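Local coordinates for protein sulfate transporter 4.1, chloroplastic (Arabidopsis thaliana, PDB 7LHV) that cotransports sulfate with protons across the membrane and may play a role in the regulation of sulfate assimilation, at residues Ile225-Ile233 with Ile246-Pro257; Ile569-Thr580 with Ile602-Val613. All coordinates share one frame; numbering follows the deposited sequence.

Interaction 1: residues Ile225-Ile233 with Ile246-Pro257; sequences IKYFLGYSI and IIAGADKFQWPP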
loop_
_atom_site.group_PDB
_atom_site.type_symbol
_atom_site.label_atom_id
_atom_site.label_comp_id
_atom_site.label_asym_id
_atom_site.label_seq_id
_atom_site.Cartn_x
_atom_site.Cartn_y
_atom_site.Cartn_z
ATOM N N ILE A 225 -20.598 28.033 -12.399
ATOM C CA ILE A 225 -21.929 28.490 -12.795
ATOM C C ILE A 225 -22.361 29.726 -12.007
ATOM O O ILE A 225 -23.306 30.418 -12.405
ATOM C CB ILE A 225 -22.960 27.350 -12.636
ATOM C CG1 ILE A 225 -24.276 27.701 -13.332
ATOM C CG2 ILE A 225 -23.248 27.098 -11.177
ATOM C CD1 ILE A 225 -24.164 27.808 -14.834
ATOM N N LYS A 226 -21.683 30.031 -10.896
ATOM C CA LYS A 226 -22.072 31.181 -10.086
ATOM C C LYS A 226 -21.887 32.493 -10.836
ATOM O O LYS A 226 -22.621 33.456 -10.589
ATOM C CB LYS A 226 -21.280 31.196 -8.777
ATOM C CG LYS A 226 -19.840 31.651 -8.907
ATOM C CD LYS A 226 -19.087 31.451 -7.607
ATOM C CE LYS A 226 -17.619 31.800 -7.760
ATOM N NZ LYS A 226 -16.839 31.437 -6.546
ATOM N N TYR A 227 -20.912 32.558 -11.746
ATOM C CA TYR A 227 -20.749 33.759 -12.557
ATOM C C TYR A 227 -21.886 33.898 -13.560
ATOM O O TYR A 227 -22.317 35.015 -13.868
ATOM C CB TYR A 227 -19.400 33.732 -13.271
ATOM C CG TYR A 227 -18.220 33.715 -12.332
ATOM C CD1 TYR A 227 -17.776 34.881 -11.727
ATOM C CD2 TYR A 227 -17.558 32.533 -12.039
ATOM C CE1 TYR A 227 -16.700 34.872 -10.865
ATOM C CE2 TYR A 227 -16.483 32.514 -11.177
ATOM C CZ TYR A 227 -16.058 33.686 -10.592
ATOM O OH TYR A 227 -14.985 33.673 -9.731
ATOM N N PHE A 228 -22.369 32.775 -14.092
ATOM C CA PHE A 228 -23.544 32.816 -14.954
ATOM C C PHE A 228 -24.765 33.291 -14.181
ATOM O O PHE A 228 -25.546 34.109 -14.678
ATOM C CB PHE A 228 -23.810 31.436 -15.553
ATOM C CG PHE A 228 -22.892 31.062 -16.681
ATOM C CD1 PHE A 228 -21.667 31.681 -16.841
ATOM C CD2 PHE A 228 -23.257 30.077 -17.580
ATOM C CE1 PHE A 228 -20.828 31.326 -17.872
ATOM C CE2 PHE A 228 -22.424 29.722 -18.614
ATOM C CZ PHE A 228 -21.207 30.346 -18.759
ATOM N N LEU A 229 -24.944 32.783 -12.960
ATOM C CA LEU A 229 -26.112 33.150 -12.164
ATOM C C LEU A 229 -26.099 34.629 -11.811
ATOM O O LEU A 229 -27.139 35.297 -11.854
ATOM C CB LEU A 229 -26.171 32.298 -10.898
ATOM C CG LEU A 229 -26.353 30.796 -11.100
ATOM C CD1 LEU A 229 -26.309 30.081 -9.764
ATOM C CD2 LEU A 229 -27.657 30.512 -11.820
ATOM N N GLY A 230 -24.933 35.163 -11.459
ATOM C CA GLY A 230 -24.794 36.560 -11.117
ATOM C C GLY A 230 -24.728 36.865 -9.638
ATOM O O GLY A 230 -24.501 38.025 -9.276
ATOM N N TYR A 231 -24.916 35.872 -8.772
ATOM C CA TYR A 231 -24.826 36.072 -7.334
ATOM C C TYR A 231 -23.849 35.070 -6.738
ATOM O O TYR A 231 -23.692 33.954 -7.240
ATOM C CB TYR A 231 -26.195 35.940 -6.648
ATOM C CG TYR A 231 -26.929 34.650 -6.943
ATOM C CD1 TYR A 231 -26.726 33.520 -6.167
ATOM C CD2 TYR A 231 -27.841 34.571 -7.983
ATOM C CE1 TYR A 231 -27.399 32.345 -6.427
ATOM C CE2 TYR A 231 -28.520 33.402 -8.249
ATOM C CZ TYR A 231 -28.295 32.293 -7.470
ATOM O OH TYR A 231 -28.970 31.124 -7.735
ATOM N N SER A 232 -23.187 35.486 -5.661
ATOM C CA SER A 232 -22.214 34.628 -5.003
ATOM C C SER A 232 -22.902 33.430 -4.364
ATOM O O SER A 232 -23.971 33.553 -3.761
ATOM C CB SER A 232 -21.442 35.415 -3.945
ATOM O OG SER A 232 -20.339 34.668 -3.461
ATOM N N ILE A 233 -22.282 32.264 -4.499
ATOM C CA ILE A 233 -22.810 31.030 -3.946
ATOM C C ILE A 233 -21.846 30.525 -2.880
ATOM O O ILE A 233 -20.702 30.968 -2.784
ATOM C CB ILE A 233 -23.045 29.963 -5.030
ATOM C CG1 ILE A 233 -21.708 29.450 -5.565
ATOM C CG2 ILE A 233 -23.891 30.530 -6.157
ATOM C CD1 ILE A 233 -21.839 28.303 -6.531
ATOM N N ILE A 246 -27.201 27.528 -4.407
ATOM C CA ILE A 246 -27.790 28.031 -5.645
ATOM C C ILE A 246 -29.299 28.175 -5.490
ATOM O O ILE A 246 -29.887 29.194 -5.878
ATOM C CB ILE A 246 -27.423 27.111 -6.823
ATOM C CG1 ILE A 246 -25.948 27.281 -7.187
ATOM C CG2 ILE A 246 -28.306 27.399 -8.023
ATOM C CD1 ILE A 246 -25.410 26.185 -8.072
ATOM N N ILE A 247 -29.946 27.165 -4.904
ATOM C CA ILE A 247 -31.388 27.233 -4.679
ATOM C C ILE A 247 -31.726 28.376 -3.730
ATOM O O ILE A 247 -32.703 29.107 -3.937
ATOM C CB ILE A 247 -31.908 25.884 -4.153
ATOM C CG1 ILE A 247 -31.755 24.807 -5.225
ATOM C CG2 ILE A 247 -33.362 26.000 -3.728
ATOM C CD1 ILE A 247 -31.900 23.402 -4.697
ATOM N N ALA A 248 -30.926 28.551 -2.673
ATOM C CA ALA A 248 -31.186 29.617 -1.713
ATOM C C ALA A 248 -31.084 30.990 -2.365
ATOM O O ALA A 248 -31.917 31.869 -2.114
ATOM C CB ALA A 248 -30.215 29.511 -0.539
ATOM N N GLY A 249 -30.074 31.193 -3.203
ATOM C CA GLY A 249 -29.860 32.474 -3.837
ATOM C C GLY A 249 -30.611 32.710 -5.125
ATOM O O GLY A 249 -30.508 33.806 -5.685
ATOM N N ALA A 250 -31.366 31.722 -5.614
ATOM C CA ALA A 250 -32.115 31.881 -6.858
ATOM C C ALA A 250 -32.958 33.150 -6.909
ATOM O O ALA A 250 -33.340 33.583 -8.001
ATOM C CB ALA A 250 -33.015 30.664 -7.084
ATOM N N ASP A 251 -33.265 33.756 -5.760
ATOM C CA ASP A 251 -33.993 35.019 -5.750
ATOM C C ASP A 251 -33.150 36.202 -6.213
ATOM O O ASP A 251 -33.704 37.285 -6.427
ATOM C CB ASP A 251 -34.558 35.283 -4.352
ATOM C CG ASP A 251 -33.476 35.438 -3.297
ATOM O OD1 ASP A 251 -32.281 35.299 -3.631
ATOM O OD2 ASP A 251 -33.822 35.692 -2.126
ATOM N N LYS A 252 -31.836 36.028 -6.366
ATOM C CA LYS A 252 -30.944 37.088 -6.824
ATOM C C LYS A 252 -30.451 36.846 -8.248
ATOM O O LYS A 252 -29.349 37.264 -8.609
ATOM C CB LYS A 252 -29.757 37.236 -5.874
ATOM C CG LYS A 252 -30.129 37.662 -4.469
ATOM C CD LYS A 252 -28.959 37.491 -3.516
ATOM C CE LYS A 252 -28.833 36.047 -3.062
ATOM N NZ LYS A 252 -27.681 35.849 -2.140
ATOM N N PHE A 253 -31.257 36.176 -9.064
ATOM C CA PHE A 253 -30.851 35.839 -10.422
ATOM C C PHE A 253 -30.856 37.073 -11.316
ATOM O O PHE A 253 -31.719 37.947 -11.194
ATOM C CB PHE A 253 -31.784 34.769 -10.987
ATOM C CG PHE A 253 -31.358 34.230 -12.320
ATOM C CD1 PHE A 253 -30.242 33.419 -12.430
ATOM C CD2 PHE A 253 -32.086 34.517 -13.460
ATOM C CE1 PHE A 253 -29.854 32.918 -13.655
ATOM C CE2 PHE A 253 -31.702 34.016 -14.686
ATOM C CZ PHE A 253 -30.586 33.216 -14.784
ATOM N N GLN A 254 -29.878 37.143 -12.220
ATOM C CA GLN A 254 -29.797 38.200 -13.220
ATOM C C GLN A 254 -29.776 37.587 -14.613
ATOM O O GLN A 254 -29.111 36.573 -14.845
ATOM C CB GLN A 254 -28.556 39.076 -13.026
ATOM C CG GLN A 254 -28.591 39.977 -11.807
ATOM C CD GLN A 254 -28.123 39.278 -10.554
ATOM O OE1 GLN A 254 -27.483 38.230 -10.620
ATOM N NE2 GLN A 254 -28.431 39.858 -9.401
ATOM N N TRP A 255 -30.502 38.211 -15.538
ATOM C CA TRP A 255 -30.616 37.728 -16.911
ATOM C C TRP A 255 -29.400 38.048 -17.783
ATOM O O TRP A 255 -28.957 37.171 -18.536
ATOM C CB TRP A 255 -31.885 38.286 -17.568
ATOM C CG TRP A 255 -33.089 37.409 -17.402
ATOM C CD1 TRP A 255 -33.174 36.262 -16.668
ATOM C CD2 TRP A 255 -34.380 37.602 -17.994
ATOM N NE1 TRP A 255 -34.439 35.733 -16.759
ATOM C CE2 TRP A 255 -35.198 36.536 -17.568
ATOM C CE3 TRP A 255 -34.925 38.573 -18.840
ATOM C CZ2 TRP A 255 -36.529 36.414 -17.960
ATOM C CZ3 TRP A 255 -36.248 38.451 -19.227
ATOM C CH2 TRP A 255 -37.034 37.380 -18.787
ATOM N N PRO A 256 -28.853 39.269 -17.757
ATOM C CA PRO A 256 -27.754 39.605 -18.682
ATOM C C PRO A 256 -26.545 38.692 -18.527
ATOM O O PRO A 256 -26.050 38.168 -19.536
ATOM C CB PRO A 256 -27.419 41.060 -18.323
ATOM C CG PRO A 256 -28.689 41.603 -17.820
ATOM C CD PRO A 256 -29.340 40.480 -17.066
ATOM N N PRO A 257 -26.002 38.497 -17.310
ATOM C CA PRO A 257 -24.816 37.629 -17.218
ATOM C C PRO A 257 -25.095 36.197 -17.630
ATOM O O PRO A 257 -24.243 35.565 -18.263
ATOM C CB PRO A 257 -24.416 37.737 -15.741
ATOM C CG PRO A 257 -25.664 38.027 -15.050
ATOM C CD PRO A 257 -26.424 38.936 -15.966
#

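Interaction 2: residues Ile569-Thr580 with Ile602-Val613; sequences INFVILEMSPVT and IQLAISNPNKDV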
loop_
_atom_site.group_PDB
_atom_site.type_symbol
_atom_site.label_atom_id
_atom_site.label_comp_id
_atom_site.label_asym_id
_atom_site.label_seq_id
_atom_site.Cartn_x
_atom_site.Cartn_y
_atom_site.Cartn_z
ATOM N N ILE A 569 -0.929 -39.203 -0.206
ATOM C CA ILE A 569 0.031 -38.112 -0.337
ATOM C C ILE A 569 1.307 -38.568 0.359
ATOM O O ILE A 569 1.424 -38.461 1.585
ATOM C CB ILE A 569 -0.478 -36.796 0.259
ATOM C CG1 ILE A 569 -1.777 -36.352 -0.412
ATOM C CG2 ILE A 569 0.568 -35.707 0.096
ATOM C CD1 ILE A 569 -1.642 -36.095 -1.887
ATOM N N ASN A 570 2.266 -39.079 -0.412
ATOM C CA ASN A 570 3.554 -39.493 0.121
ATOM C C ASN A 570 4.690 -38.565 -0.266
ATOM O O ASN A 570 5.621 -38.391 0.522
ATOM C CB ASN A 570 3.896 -40.911 -0.357
ATOM C CG ASN A 570 2.877 -41.937 0.086
ATOM O OD1 ASN A 570 2.822 -42.309 1.256
ATOM N ND2 ASN A 570 2.067 -42.408 -0.854
ATOM N N PHE A 571 4.638 -37.969 -1.455
ATOM C CA PHE A 571 5.661 -37.048 -1.925
ATOM C C PHE A 571 5.000 -35.788 -2.458
ATOM O O PHE A 571 3.956 -35.856 -3.110
ATOM C CB PHE A 571 6.527 -37.678 -3.020
ATOM C CG PHE A 571 7.006 -39.063 -2.697
ATOM C CD1 PHE A 571 8.203 -39.256 -2.036
ATOM C CD2 PHE A 571 6.263 -40.172 -3.061
ATOM C CE1 PHE A 571 8.649 -40.527 -1.740
ATOM C CE2 PHE A 571 6.704 -41.443 -2.768
ATOM C CZ PHE A 571 7.898 -41.621 -2.106
ATOM N N VAL A 572 5.611 -34.640 -2.175
ATOM C CA VAL A 572 5.178 -33.359 -2.717
ATOM C C VAL A 572 6.375 -32.719 -3.400
ATOM O O VAL A 572 7.402 -32.480 -2.759
ATOM C CB VAL A 572 4.614 -32.427 -1.633
ATOM C CG1 VAL A 572 4.448 -31.025 -2.186
ATOM C CG2 VAL A 572 3.287 -32.953 -1.125
ATOM N N ILE A 573 6.241 -32.435 -4.691
ATOM C CA ILE A 573 7.319 -31.881 -5.500
ATOM C C ILE A 573 6.964 -30.448 -5.854
ATOM O O ILE A 573 5.854 -30.176 -6.324
ATOM C CB ILE A 573 7.555 -32.713 -6.772
ATOM C CG1 ILE A 573 7.682 -34.192 -6.420
ATOM C CG2 ILE A 573 8.797 -32.231 -7.496
ATOM C CD1 ILE A 573 7.630 -35.097 -7.612
ATOM N N LEU A 574 7.899 -29.531 -5.626
ATOM C CA LEU A 574 7.716 -28.125 -5.960
ATOM C C LEU A 574 8.485 -27.804 -7.231
ATOM O O LEU A 574 9.699 -28.015 -7.303
ATOM C CB LEU A 574 8.150 -27.209 -4.818
ATOM C CG LEU A 574 7.188 -27.070 -3.641
ATOM C CD1 LEU A 574 7.134 -28.324 -2.806
ATOM C CD2 LEU A 574 7.584 -25.878 -2.794
ATOM N N GLU A 575 7.769 -27.293 -8.226
ATOM C CA GLU A 575 8.378 -26.764 -9.438
ATOM C C GLU A 575 8.695 -25.298 -9.196
ATOM O O GLU A 575 7.786 -24.464 -9.125
ATOM C CB GLU A 575 7.436 -26.924 -10.623
ATOM C CG GLU A 575 7.170 -28.352 -10.977
ATOM C CD GLU A 575 8.405 -29.041 -11.479
ATOM O OE1 GLU A 575 9.247 -28.379 -12.120
ATOM O OE2 GLU A 575 8.548 -30.242 -11.198
ATOM N N MET A 576 9.975 -24.974 -9.053
ATOM C CA MET A 576 10.374 -23.604 -8.772
ATOM C C MET A 576 11.011 -22.937 -9.985
ATOM O O MET A 576 11.732 -21.947 -9.839
ATOM C CB MET A 576 11.309 -23.565 -7.563
ATOM C CG MET A 576 10.603 -23.975 -6.279
ATOM S SD MET A 576 11.642 -24.037 -4.814
ATOM C CE MET A 576 11.937 -22.296 -4.555
ATOM N N SER A 577 10.769 -23.478 -11.179
ATOM C CA SER A 577 11.251 -22.828 -12.394
ATOM C C SER A 577 10.662 -21.438 -12.617
ATOM O O SER A 577 11.433 -20.531 -12.977
ATOM C CB SER A 577 11.021 -23.743 -13.606
ATOM O OG SER A 577 9.677 -24.164 -13.726
ATOM N N PRO A 578 9.359 -21.181 -12.438
ATOM C CA PRO A 578 8.871 -19.806 -12.584
ATOM C C PRO A 578 9.168 -18.920 -11.391
ATOM O O PRO A 578 8.953 -17.704 -11.480
ATOM C CB PRO A 578 7.363 -19.992 -12.760
ATOM C CG PRO A 578 7.066 -21.186 -11.986
ATOM C CD PRO A 578 8.245 -22.099 -12.137
ATOM N N VAL A 579 9.650 -19.479 -10.282
ATOM C CA VAL A 579 9.987 -18.695 -9.097
ATOM C C VAL A 579 11.285 -17.955 -9.403
ATOM O O VAL A 579 12.368 -18.541 -9.381
ATOM C CB VAL A 579 10.113 -19.570 -7.849
ATOM C CG1 VAL A 579 10.385 -18.710 -6.638
ATOM C CG2 VAL A 579 8.853 -20.383 -7.646
ATOM N N THR A 580 11.175 -16.659 -9.697
ATOM C CA THR A 580 12.353 -15.887 -10.075
ATOM C C THR A 580 13.322 -15.742 -8.909
ATOM O O THR A 580 14.537 -15.886 -9.082
ATOM C CB THR A 580 11.931 -14.517 -10.598
ATOM O OG1 THR A 580 11.088 -14.683 -11.744
ATOM C CG2 THR A 580 13.150 -13.705 -10.998
ATOM N N ILE A 602 5.462 -37.090 4.925
ATOM C CA ILE A 602 5.419 -36.642 3.538
ATOM C C ILE A 602 6.808 -36.155 3.152
ATOM O O ILE A 602 7.460 -35.448 3.929
ATOM C CB ILE A 602 4.370 -35.534 3.323
ATOM C CG1 ILE A 602 2.976 -36.029 3.701
ATOM C CG2 ILE A 602 4.376 -35.056 1.888
ATOM C CD1 ILE A 602 1.967 -34.920 3.870
ATOM N N GLN A 603 7.262 -36.543 1.964
ATOM C CA GLN A 603 8.575 -36.155 1.470
ATOM C C GLN A 603 8.466 -34.872 0.656
ATOM O O GLN A 603 7.590 -34.748 -0.205
ATOM C CB GLN A 603 9.173 -37.266 0.610
ATOM C CG GLN A 603 10.572 -36.977 0.111
ATOM C CD GLN A 603 11.503 -36.552 1.221
ATOM O OE1 GLN A 603 11.773 -37.311 2.148
ATOM N NE2 GLN A 603 11.992 -35.323 1.139
ATOM N N LEU A 604 9.360 -33.927 0.926
ATOM C CA LEU A 604 9.421 -32.675 0.185
ATOM C C LEU A 604 10.595 -32.716 -0.781
ATOM O O LEU A 604 11.709 -33.087 -0.396
ATOM C CB LEU A 604 9.567 -31.482 1.127
ATOM C CG LEU A 604 9.433 -30.131 0.429
ATOM C CD1 LEU A 604 7.969 -29.826 0.235
ATOM C CD2 LEU A 604 10.125 -29.023 1.201
ATOM N N ALA A 605 10.347 -32.326 -2.027
ATOM C CA ALA A 605 11.372 -32.294 -3.056
ATOM C C ALA A 605 11.321 -30.962 -3.787
ATOM O O ALA A 605 10.265 -30.332 -3.890
ATOM C CB ALA A 605 11.204 -33.445 -4.055
ATOM N N ILE A 606 12.476 -30.531 -4.283
ATOM C CA ILE A 606 12.600 -29.321 -5.088
ATOM C C ILE A 606 13.054 -29.730 -6.480
ATOM O O ILE A 606 14.051 -30.447 -6.629
ATOM C CB ILE A 606 13.575 -28.315 -4.458
ATOM C CG1 ILE A 606 13.214 -28.080 -2.992
ATOM C CG2 ILE A 606 13.558 -27.012 -5.226
ATOM C CD1 ILE A 606 11.887 -27.393 -2.795
ATOM N N SER A 607 12.323 -29.281 -7.499
ATOM C CA SER A 607 12.486 -29.794 -8.855
ATOM C C SER A 607 13.407 -28.932 -9.712
ATOM O O SER A 607 14.429 -29.417 -10.202
ATOM C CB SER A 607 11.116 -29.931 -9.523
ATOM O OG SER A 607 11.244 -30.397 -10.855
ATOM N N ASN A 608 13.059 -27.663 -9.918
ATOM C CA ASN A 608 13.788 -26.785 -10.836
ATOM C C ASN A 608 14.191 -25.514 -10.106
ATOM O O ASN A 608 13.589 -24.451 -10.311
ATOM C CB ASN A 608 12.947 -26.442 -12.066
ATOM C CG ASN A 608 12.760 -27.622 -12.995
ATOM O OD1 ASN A 608 13.195 -28.733 -12.703
ATOM N ND2 ASN A 608 12.107 -27.386 -14.126
ATOM N N PRO A 609 15.213 -25.577 -9.255
ATOM C CA PRO A 609 15.637 -24.369 -8.541
ATOM C C PRO A 609 16.361 -23.416 -9.478
ATOM O O PRO A 609 17.248 -23.816 -10.233
ATOM C CB PRO A 609 16.572 -24.905 -7.449
ATOM C CG PRO A 609 16.401 -26.399 -7.466
ATOM C CD PRO A 609 16.009 -26.745 -8.860
ATOM N N ASN A 610 15.968 -22.150 -9.426
ATOM C CA ASN A 610 16.699 -21.109 -10.125
ATOM C C ASN A 610 18.067 -20.918 -9.476
ATOM O O ASN A 610 18.281 -21.266 -8.313
ATOM C CB ASN A 610 15.904 -19.803 -10.103
ATOM C CG ASN A 610 16.442 -18.776 -11.065
ATOM O OD1 ASN A 610 17.402 -19.031 -11.791
ATOM N ND2 ASN A 610 15.827 -17.602 -11.077
ATOM N N LYS A 611 19.008 -20.370 -10.248
ATOM C CA LYS A 611 20.367 -20.210 -9.742
ATOM C C LYS A 611 20.392 -19.332 -8.497
ATOM O O LYS A 611 21.006 -19.688 -7.485
ATOM C CB LYS A 611 21.270 -19.635 -10.834
ATOM C CG LYS A 611 21.391 -20.491 -12.099
ATOM C CD LYS A 611 22.193 -21.776 -11.883
ATOM C CE LYS A 611 21.308 -22.972 -11.542
ATOM N NZ LYS A 611 22.085 -24.237 -11.439
ATOM N N ASP A 612 19.714 -18.184 -8.547
ATOM C CA ASP A 612 19.592 -17.349 -7.357
ATOM C C ASP A 612 18.794 -18.058 -6.273
ATOM O O ASP A 612 19.139 -17.990 -5.086
ATOM C CB ASP A 612 18.939 -16.016 -7.719
ATOM C CG ASP A 612 19.848 -15.130 -8.543
ATOM O OD1 ASP A 612 21.056 -15.062 -8.232
ATOM O OD2 ASP A 612 19.355 -14.502 -9.504
ATOM N N VAL A 613 17.720 -18.746 -6.663
ATOM C CA VAL A 613 16.919 -19.499 -5.705
ATOM C C VAL A 613 17.749 -20.605 -5.067
ATOM O O VAL A 613 17.700 -20.814 -3.849
ATOM C CB VAL A 613 15.660 -20.057 -6.392
ATOM C CG1 VAL A 613 15.080 -21.185 -5.580
ATOM C CG2 VAL A 613 14.637 -18.957 -6.578
#

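Interaction 1: residues Ile225-Ile233 with Ile246-Pro257
The corner where helix 206-229 ends and the chain turns back through the short helix 239-249 is closed by Tyr-231, Leu-229 and Ile-246. Gly-230 breaks off the first helix at a positive phi (101°), where any side chain would jam against the preceding carbonyl. With CG between the backbone N and the carbonyl carbon (chi1 54°), the next residue's phenol swings across to helix 239-249. Tyr-231 OH donates to Ile-246 O (2.8 Å), which sits at the ring edge near its plane, while Gly-249 O lies 3.2 Å above one face of that ring, off toward its rim. Gly-249 suits this place because a CB there would run into the ring. A leucine in place of Tyr-231 would probably leave Ile-246 O without this donor and the carbonyl of Gly-249 without its flat cover. Leu-229 spreads its two methyls: CD1 meets Ile-246 CG2 at 3.8 Å, and CD2 meets Phe-253 CE1 at 3.7 Å, both crossings near a right angle. Ile-233 lies alongside Ile-246. A weak bond from Gln-254 N to Leu-229 O (3.3 Å) completes a reversal through helix 239-249, which links two predicted membrane-spanning helices of the SLC26 transporter domain.

Interaction 2: residues Ile569-Thr580 with Ile602-Val613
Backbone hydrogen bonds join Asn-570, Val-572 and Leu-574 to Gln-603, Ala-605 and Ser-607 as neighbouring parallel strands. Val-572 is held through both its N-H and its C=O, its N bonding Gln-603 O at 2.8 Å and its O receiving Ala-605 N at 3.0 Å; Leu-574 repeats the pattern with Ala-605 O and Ser-607 N. The strand axes come within 4.8 Å and cross at 21°, a modest twist.

Apolar contacts fill one face of this pair with branched aliphatic residues. Leu-574 CD1 meets Leu-604 CD1 at 3.5 Å, and Val-572 CG2 touches Ile-602 CG2. Helix 584-599, the crossover of this beta-alpha-beta unit in the STAS domain, covers that face, with Leu-590 on Leu-574 and Tyr-594 and Tyr-597 on Leu-604. On the other face Phe-571 sets CD1 against Gln-603 CB at 3.4 Å, and the small Ala-605 lies beside Ile-573. Met-576, just past its strand, reaches across to the other segment: SD touches Ile-606 CG2, and the bend at chi3 (71°) carries CE to Val-613 CG1 at 3.5 Å, a reach that suits a long, flexible side chain.

Polar side chains act at the strand ends and at the start of helix 611-620. Ser-607 OG donates to Glu-575 OE2 on its syn side at 2.7 Å, tilted out of the carboxylate plane, giving a buried carboxylate oxygen a partner. Asn-610 ND2 bonds Thr-580 O at 2.9 Å, while its OD1 accepts from Lys-611 N.

In the fold
Interaction 1 comes first along the chain and closes before interaction 2 opens. The first lies within the sulfate permease region, where it folds the link between helices 206-229 and 255-277; the second lies in the STAS domain, where it joins strands 569-575 and 603-606, the latter an outermost strand of the sheet within this chain. Their centres are 72 Å apart, on opposite sides of the chain's centre, their nearest atoms are about 53 Å apart, and they share no helix, strand or sheet. They belong to separate parts of the chain, the permease region and the STAS domain. Only interaction 2 reaches the second subunit, through Thr-580 against His-500 of that chain.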